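Local coordinates for protein MarR family transcriptional regulator (Staphylococcus epidermidis, PDB 5HLI) that senses redox changes through cysteine oxidation and, as a MarR-type transcription factor, binds DNA as a dimer to regulate gene expression, at the interface of chains A and B. Numbering follows the deposited sequence. Chains: chain A/B, MarR family transcriptional regulator.

Contact 1: the interface of chains A and B. Residues chain A 26, 117, 119-120; chain B 11-12, 16, 143.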
ATOM      1  N   PHE A  26       6.567  -2.606  -1.049  1.00 25.06           N
ATOM      2  CA  PHE A  26       6.212  -3.992  -0.767  1.00 30.68           C
ATOM      3  C   PHE A  26       5.074  -4.456  -1.667  1.00 27.35           C
ATOM      4  O   PHE A  26       5.086  -5.589  -2.164  1.00 28.39           O
ATOM      5  CB  PHE A  26       5.826  -4.155   0.702  1.00 29.62           C
ATOM      6  CG  PHE A  26       6.998  -4.223   1.639  1.00 33.03           C
ATOM      7  CD1 PHE A  26       7.862  -5.305   1.611  1.00 35.12           C
ATOM      8  CD2 PHE A  26       7.224  -3.215   2.560  1.00 31.00           C
ATOM      9  CE1 PHE A  26       8.939  -5.374   2.476  1.00 35.63           C
ATOM     10  CE2 PHE A  26       8.295  -3.279   3.431  1.00 34.57           C
ATOM     11  CZ  PHE A  26       9.154  -4.362   3.389  1.00 41.73           C
ATOM     12  N   SER A 117       9.529 -14.533   0.090  1.00 28.35           N
ATOM     13  CA  SER A 117      10.460 -14.370   1.204  1.00 31.02           C
ATOM     14  C   SER A 117      11.645 -13.474   0.869  1.00 34.18           C
ATOM     15  O   SER A 117      12.325 -13.001   1.787  1.00 34.10           O
ATOM     16  CB  SER A 117      10.968 -15.737   1.666  1.00 30.22           C
ATOM     17  OG  SER A 117      11.811 -16.325   0.689  1.00 28.51           O
ATOM     18  N   CYS A 119      11.410 -10.562  -0.105  1.00 34.14           N
ATOM     19  CA  CYS A 119      10.988  -9.176   0.070  1.00 32.54           C
ATOM     20  C   CYS A 119      11.854  -8.446   1.089  1.00 35.18           C
ATOM     21  O   CYS A 119      11.977  -7.218   1.030  1.00 37.50           O
ATOM     22  CB  CYS A 119       9.516  -9.133   0.481  1.00 28.25           C
ATOM     23  SG  CYS A 119       9.134 -10.068   1.979  1.00 32.92           S
ATOM     24  N   LEU A 120      12.462  -9.180   2.026  1.00 36.94           N
ATOM     25  CA  LEU A 120      13.377  -8.625   3.009  1.00 37.05           C
ATOM     26  C   LEU A 120      14.810  -9.047   2.703  1.00 46.65           C
ATOM     27  O   LEU A 120      15.035 -10.166   2.229  1.00 44.14           O
ATOM     28  CB  LEU A 120      13.008  -9.081   4.426  1.00 42.38           C
ATOM     29  CG  LEU A 120      11.627  -8.679   4.948  1.00 40.23           C
ATOM     30  CD1 LEU A 120      11.488  -9.049   6.418  1.00 36.47           C
ATOM     31  CD2 LEU A 120      11.387  -7.190   4.741  1.00 40.31           C
TER
ATOM     32  N   LEU B  11       9.032 -15.318   8.675  1.00 28.69           N
ATOM     33  CA  LEU B  11       9.036 -13.947   9.176  1.00 34.63           C
ATOM     34  C   LEU B  11       9.032 -12.933   8.039  1.00 35.19           C
ATOM     35  O   LEU B  11       8.452 -11.851   8.179  1.00 34.23           O
ATOM     36  CB  LEU B  11      10.244 -13.719  10.084  1.00 37.68           C
ATOM     37  CG  LEU B  11      10.353 -14.589  11.339  1.00 41.23           C
ATOM     38  CD1 LEU B  11      11.697 -14.371  12.019  1.00 41.66           C
ATOM     39  CD2 LEU B  11       9.211 -14.298  12.301  1.00 44.03           C
ATOM     40  N   ALA B  12       9.676 -13.256   6.916  1.00 30.91           N
ATOM     41  CA  ALA B  12       9.632 -12.364   5.763  1.00 33.11           C
ATOM     42  C   ALA B  12       8.210 -12.243   5.227  1.00 29.19           C
ATOM     43  O   ALA B  12       7.699 -11.133   5.034  1.00 30.29           O
ATOM     44  CB  ALA B  12      10.584 -12.861   4.676  1.00 29.48           C
ATOM     45  N   CYS B  16       6.056  -8.727   5.333  1.00 25.86           N
ATOM     46  CA  CYS B  16       5.763  -8.131   4.036  1.00 30.24           C
ATOM     47  C   CYS B  16       4.276  -8.175   3.715  1.00 26.40           C
ATOM     48  O   CYS B  16       3.768  -7.276   3.035  1.00 27.95           O
ATOM     49  CB  CYS B  16       6.573  -8.831   2.952  1.00 31.62           C
ATOM     50  SG  CYS B  16       8.351  -8.659   3.200  1.00 36.92           S
ATOM     51  N   LEU B 143      14.030  -2.776  -1.771  1.00 57.54           N
ATOM     52  CA  LEU B 143      12.800  -3.123  -2.476  1.00 53.50           C
ATOM     53  C   LEU B 143      12.819  -2.619  -3.913  1.00 56.17           C
ATOM     54  O   LEU B 143      12.378  -3.322  -4.829  1.00 52.98           O
ATOM     55  CB  LEU B 143      11.589  -2.567  -1.726  1.00 50.44           C
ATOM     56  CG  LEU B 143      11.179  -3.317  -0.456  1.00 46.31           C
ATOM     57  CD1 LEU B 143      10.068  -2.579   0.280  1.00 40.26           C
ATOM     58  CD2 LEU B 143      10.751  -4.740  -0.792  1.00 41.62           C
TER
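A disulfide joins the two subunits here: A:Cys119 SG and B:Cys16 SG are 2.0 Å apart and covalently bonded. This is the oxidised form of a MarR-family redox sensor, a winged helix-turn-helix regulator, and the bond lies in its helical dimerisation region. Because the dimer is two-fold symmetric, the same link is made again with the chains exchanged. The CB-SG-SG-CB torsion from A:Cys119 to B:Cys16 is about +96°, close to the quarter turn that a relaxed disulfide prefers, and right-handed. The two ends reach it differently. On the loop that follows helix 103-117, A:Cys119 carries SG between its backbone N and carbonyl carbon (chi1 57°). B:Cys16 sits within helix 2-34 and directs its sulfur away from its own carbonyl carbon, beside its N (chi1 -62°).

Apolar groups of chain A pack against the sulfur of B:Cys16. A:Phe26 brings the CE1 corner of its ring to 3.4 Å from B:Cys16 SG. A:Leu120, the residue after the bridging cysteine, brings its CD2 methyl 3.7 Å from B:Cys16 SG, with its CG equally near. B:Leu143, from helix 136-147, comes in across the phenyl ring: its side chain meets that of A:Phe26 at about a right angle and sets CD1 over the centre of one face, 3.5 Å from the ring centroid, in a CH-pi contact. Its other methyl, CD2, lies 3.3 Å from A:Cys119 O while still touching the CE1 corner of the ring.

One turn earlier in helix 2-34 of chain B, B:Ala12 turns its methyl CB toward the end of helix 103-117, lying 3.4 Å from A:Ser117 O. A:Leu120 CD1 comes to B:Ala12 CA, 3.9 Å away, from a direction roughly at right angles to that of the serine carbonyl.

Contact 2: the interface of chains A and B. Residues chain A 120, 129, 132-133; chain B 11-12, 14-15.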
ATOM      1  N   LEU A 120      12.462  -9.180   2.026  1.00 36.94           N
ATOM      2  CA  LEU A 120      13.377  -8.625   3.009  1.00 37.05           C
ATOM      3  C   LEU A 120      14.810  -9.047   2.703  1.00 46.65           C
ATOM      4  O   LEU A 120      15.035 -10.166   2.229  1.00 44.14           O
ATOM      5  CB  LEU A 120      13.008  -9.081   4.426  1.00 42.38           C
ATOM      6  CG  LEU A 120      11.627  -8.679   4.948  1.00 40.23           C
ATOM      7  CD1 LEU A 120      11.488  -9.049   6.418  1.00 36.47           C
ATOM      8  CD2 LEU A 120      11.387  -7.190   4.741  1.00 40.31           C
ATOM      9  N   TYR A 129      13.759  -5.703  12.687  1.00 61.79           N
ATOM     10  CA  TYR A 129      12.584  -6.443  12.241  1.00 60.32           C
ATOM     11  C   TYR A 129      11.404  -6.193  13.170  1.00 56.35           C
ATOM     12  O   TYR A 129      10.318  -5.806  12.724  1.00 50.70           O
ATOM     13  CB  TYR A 129      12.897  -7.940  12.162  1.00 51.93           C
ATOM     14  CG  TYR A 129      11.698  -8.794  11.800  1.00 50.25           C
ATOM     15  CD1 TYR A 129      10.848  -9.291  12.784  1.00 51.70           C
ATOM     16  CD2 TYR A 129      11.415  -9.104  10.476  1.00 44.42           C
ATOM     17  CE1 TYR A 129       9.750 -10.063  12.459  1.00 51.79           C
ATOM     18  CE2 TYR A 129      10.320  -9.881  10.142  1.00 42.49           C
ATOM     19  CZ  TYR A 129       9.490 -10.356  11.136  1.00 45.40           C
ATOM     20  OH  TYR A 129       8.397 -11.128  10.810  1.00 38.01           O
ATOM     21  N   THR A 132       9.960  -2.643  12.777  1.00 53.85           N
ATOM     22  CA  THR A 132       9.223  -2.490  11.528  1.00 47.23           C
ATOM     23  C   THR A 132       7.936  -3.303  11.558  1.00 45.29           C
ATOM     24  O   THR A 132       6.868  -2.815  11.172  1.00 46.52           O
ATOM     25  CB  THR A 132      10.095  -2.910  10.344  1.00 51.33           C
ATOM     26  OG1 THR A 132      11.340  -2.203  10.389  1.00 54.72           O
ATOM     27  CG2 THR A 132       9.391  -2.607   9.029  1.00 43.72           C
ATOM     28  N   LYS A 133       8.023  -4.556  12.013  1.00 48.01           N
ATOM     29  CA  LYS A 133       6.825  -5.366  12.204  1.00 45.11           C
ATOM     30  C   LYS A 133       5.838  -4.679  13.141  1.00 48.58           C
ATOM     31  O   LYS A 133       4.631  -4.663  12.878  1.00 45.73           O
ATOM     32  CB  LYS A 133       7.205  -6.743  12.749  1.00 46.59           C
ATOM     33  CG  LYS A 133       6.024  -7.634  13.090  1.00 49.20           C
ATOM     34  CD  LYS A 133       6.430  -8.708  14.088  1.00 58.60           C
ATOM     35  CE  LYS A 133       5.287  -9.668  14.378  1.00 58.17           C
ATOM     36  NZ  LYS A 133       4.908 -10.440  13.166  1.00 58.00           N
TER
ATOM     37  N   LEU B  11       9.032 -15.318   8.675  1.00 28.69           N
ATOM     38  CA  LEU B  11       9.036 -13.947   9.176  1.00 34.63           C
ATOM     39  C   LEU B  11       9.032 -12.933   8.039  1.00 35.19           C
ATOM     40  O   LEU B  11       8.452 -11.851   8.179  1.00 34.23           O
ATOM     41  CB  LEU B  11      10.244 -13.719  10.084  1.00 37.68           C
ATOM     42  CG  LEU B  11      10.353 -14.589  11.339  1.00 41.23           C
ATOM     43  CD1 LEU B  11      11.697 -14.371  12.019  1.00 41.66           C
ATOM     44  CD2 LEU B  11       9.211 -14.298  12.301  1.00 44.03           C
ATOM     45  N   ALA B  12       9.676 -13.256   6.916  1.00 30.91           N
ATOM     46  CA  ALA B  12       9.632 -12.364   5.763  1.00 33.11           C
ATOM     47  C   ALA B  12       8.210 -12.243   5.227  1.00 29.19           C
ATOM     48  O   ALA B  12       7.699 -11.133   5.034  1.00 30.29           O
ATOM     49  CB  ALA B  12      10.584 -12.861   4.676  1.00 29.48           C
ATOM     50  N   GLN B  14       5.476 -12.804   6.807  1.00 27.92           N
ATOM     51  CA  GLN B  14       4.607 -12.194   7.808  1.00 30.02           C
ATOM     52  C   GLN B  14       4.720 -10.674   7.790  1.00 29.48           C
ATOM     53  O   GLN B  14       3.707  -9.964   7.790  1.00 34.60           O
ATOM     54  CB  GLN B  14       4.954 -12.751   9.189  1.00 34.14           C
ATOM     55  CG  GLN B  14       3.986 -12.376  10.288  1.00 44.39           C
ATOM     56  CD  GLN B  14       4.322 -13.062  11.597  1.00 47.80           C
ATOM     57  OE1 GLN B  14       5.444 -12.960  12.093  1.00 43.95           O
ATOM     58  NE2 GLN B  14       3.352 -13.772  12.160  1.00 46.20           N
ATOM     59  N   LEU B  15       5.918 -10.169   7.742  1.00 28.57           N
ATOM     60  CA  LEU B  15       6.132  -8.752   7.735  1.00 35.79           C
ATOM     61  C   LEU B  15       5.681  -8.119   6.433  1.00 31.98           C
ATOM     62  O   LEU B  15       5.019  -7.125   6.429  1.00 25.66           O
ATOM     63  CB  LEU B  15       7.597  -8.427   7.986  1.00 29.50           C
ATOM     64  CG  LEU B  15       7.898  -6.947   7.919  1.00 33.98           C
ATOM     65  CD1 LEU B  15       6.943  -6.134   8.713  1.00 43.03           C
ATOM     66  CD2 LEU B  15       9.258  -6.685   8.460  1.00 37.84           C
TER
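B:Leu15, projecting from helix 2-34, forms the apolar centre and divides its two methyls between neighbours on chain A. CD1 lies against the backbone of helix 126-147, 3.6 Å from A:Lys133 CA. CD2 meets the phenol ring of A:Tyr129, 3.8 Å from CE2 and as near to CD2 of that ring. The two side chains run past each other in opposite directions. With CG anti to the backbone N (chi1 177°), B:Leu15 points its fork at chain A, one methyl at the helix backbone and the other at the phenol ring. A:Leu120 crosses B:Leu15 at about a right angle, its CD1 methyl 3.8 Å from B:Leu15 CD2; the same methyl lies in plane at the edge of the A:Tyr129 ring. A:Thr132 closes the far side more loosely through its CG2 methyl.

Next outward is B:Leu11, one helical turn before B:Leu15. Its CB packs at 3.6 Å from A:Tyr129 CZ, the two side chains crossing, and its CD2 methyl lies near the phenol oxygen. The hydroxyl OH of A:Tyr129 then donates a hydrogen bond of 2.7 Å to B:Leu11 O. This carbonyl already faces the amide of B:Leu15, with O and N 3.1 Å apart as expected within a helix, so the tyrosine reaches a main-chain oxygen that has a helical neighbour. The approach is bent, with an angle of 111° at the oxygen.

At the rim, the side-chain amine NZ of A:Lys133 donates to the side-chain amide oxygen of B:Gln14. The lysine chain is bent at its last torsion and the glutamine is extended beyond CG, which brings two long polar arms together next to the tyrosine hydroxyl. A:Lys133 NZ stands above the amide plane rather than on a lone pair, 2.8 Å from B:Gln14 OE1.

The centres of contact 1 and contact 2, taken over their C-alpha atoms, lie about 6 Å apart, and both use helix 2-34 of chain B. They share A:Leu120, B:Leu11 and B:Ala12. A:Leu120 bridges them: CD2 faces the disulfide, while CD1 touches B:Ala12 and extends to the leucine centre of contact 2. The covalent bridge is thus set directly beside a noncovalent grip from helix 126-147. Oxidation probably fixes the position of the loop that carries A:Leu120 against the partner's N-terminal helix, a change that could pass through the dimer to the DNA-binding parts; this structure alone does not show the reduced arrangement.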